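Local coordinates for putative oxidoreductase (Gluconobacter oxydans, PDB 3WJ7), which is a short-chain dehydrogenase/reductase family protein with a Rossmann-type fold, probably an NAD(P)-dependent reductase of carbonyl substrates, at residues A[331-334]-A[335-339]. Numbering follows the deposited sequence.
Sequences AIAW and FRQHG
Trp334 in the last turn of helix 324-337 and His338 just beyond it lay their rings over one another in an offset stack, the planes only 11° from parallel. The imidazole overlaps the five-membered ring off-centre, with centroids 3.9 Å apart, and His338 CB sits over the six-membered ring as a CH-pi contact. With CG anti to the backbone N (chi1 -165°), the indole lies on the His338 side. Although Trp334 NE1 and His338 NE2 approach to 3.3 Å, each lies over the other's ring, so the angle is too poor for a hydrogen bond. Phe335 CD1 meets the indole edge at Trp334 CE3, 3.8 Å away, and its ring packs on Leu200 of helix 194-203. Gln337 N is satisfied by Ala333 O, almost straight (3.2 Å, 177°), and Arg336 N by Ile332 O at 3.0 Å. The His338 N to Trp334 O bond is bent and weak, His338 having left helical geometry. A Schellman motif closes the helix: Gly339 takes positive phi, Arg340 N turns back to Phe335 O, and Gly339 N bonds Arg336 O weakly. Arg336 NH2 adds a weak bond to Ala260 O. Dispersion probably holds the indole on the imidazole, while the last backbone donors rely on weak bonds.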
# COMPACT_ATOMS: atom_id res chain seq x y z
N ALA A 331 28.15 17.25 -12.57
CA ALA A 331 27.59 15.91 -12.46
C ALA A 331 28.11 15.01 -13.59
O ALA A 331 28.49 13.84 -13.35
CB ALA A 331 26.06 15.96 -12.44
N ILE A 332 28.15 15.54 -14.82
CA ILE A 332 28.71 14.79 -15.95
C ILE A 332 30.22 14.62 -15.82
O ILE A 332 30.73 13.52 -16.04
CB ILE A 332 28.35 15.41 -17.31
CG1 ILE A 332 26.90 15.14 -17.63
CG2 ILE A 332 29.25 14.88 -18.42
CD1 ILE A 332 26.25 16.24 -18.42
N ALA A 333 30.94 15.65 -15.41
CA ALA A 333 32.40 15.47 -15.33
C ALA A 333 32.69 14.37 -14.31
O ALA A 333 33.53 13.49 -14.52
CB ALA A 333 33.13 16.77 -14.95
N TRP A 334 31.96 14.40 -13.21
CA TRP A 334 32.13 13.37 -12.21
C TRP A 334 31.74 11.98 -12.76
O TRP A 334 32.51 11.01 -12.61
CB TRP A 334 31.34 13.72 -10.98
CG TRP A 334 31.72 12.94 -9.84
CD1 TRP A 334 32.69 13.24 -8.89
CD2 TRP A 334 31.18 11.68 -9.47
NE1 TRP A 334 32.76 12.24 -7.97
CE2 TRP A 334 31.85 11.27 -8.29
CE3 TRP A 334 30.21 10.84 -10.03
CZ2 TRP A 334 31.55 10.06 -7.65
CZ3 TRP A 334 29.92 9.65 -9.39
CH2 TRP A 334 30.58 9.27 -8.22
N PHE A 335 30.59 11.85 -13.42
CA PHE A 335 30.24 10.56 -14.00
C PHE A 335 31.30 9.98 -14.97
O PHE A 335 31.49 8.76 -15.01
CB PHE A 335 28.88 10.61 -14.72
CG PHE A 335 27.71 10.82 -13.81
CD1 PHE A 335 27.55 10.06 -12.65
CD2 PHE A 335 26.72 11.73 -14.15
CE1 PHE A 335 26.45 10.23 -11.85
CE2 PHE A 335 25.62 11.94 -13.32
CZ PHE A 335 25.48 11.18 -12.18
N ARG A 336 31.97 10.84 -15.75
CA ARG A 336 32.96 10.40 -16.75
C ARG A 336 34.23 9.86 -16.06
O ARG A 336 34.67 8.75 -16.35
CB ARG A 336 33.31 11.55 -17.68
CG ARG A 336 33.70 11.13 -19.10
CD ARG A 336 33.59 12.31 -20.05
NE ARG A 336 32.71 12.02 -21.20
CZ ARG A 336 31.81 12.86 -21.70
NH1 ARG A 336 31.63 14.05 -21.16
NH2 ARG A 336 31.07 12.50 -22.74
N GLN A 337 34.76 10.64 -15.13
CA GLN A 337 35.92 10.25 -14.32
C GLN A 337 35.69 9.01 -13.47
O GLN A 337 36.65 8.34 -13.12
CB GLN A 337 36.33 11.38 -13.39
CG GLN A 337 36.76 12.65 -14.09
CD GLN A 337 36.81 13.82 -13.14
OE1 GLN A 337 36.83 13.63 -11.92
NE2 GLN A 337 36.80 15.04 -13.68
N HIS A 338 34.45 8.73 -13.11
CA HIS A 338 34.21 7.66 -12.14
C HIS A 338 33.63 6.42 -12.81
O HIS A 338 33.16 5.51 -12.15
CB HIS A 338 33.42 8.18 -10.93
CG HIS A 338 34.24 9.09 -10.06
ND1 HIS A 338 34.74 8.71 -8.83
CD2 HIS A 338 34.70 10.35 -10.27
CE1 HIS A 338 35.45 9.69 -8.31
NE2 HIS A 338 35.44 10.71 -9.16
N GLY A 339 33.70 6.40 -14.13
CA GLY A 339 33.40 5.24 -14.91
C GLY A 339 31.94 5.05 -15.21
O GLY A 339 31.57 4.03 -15.79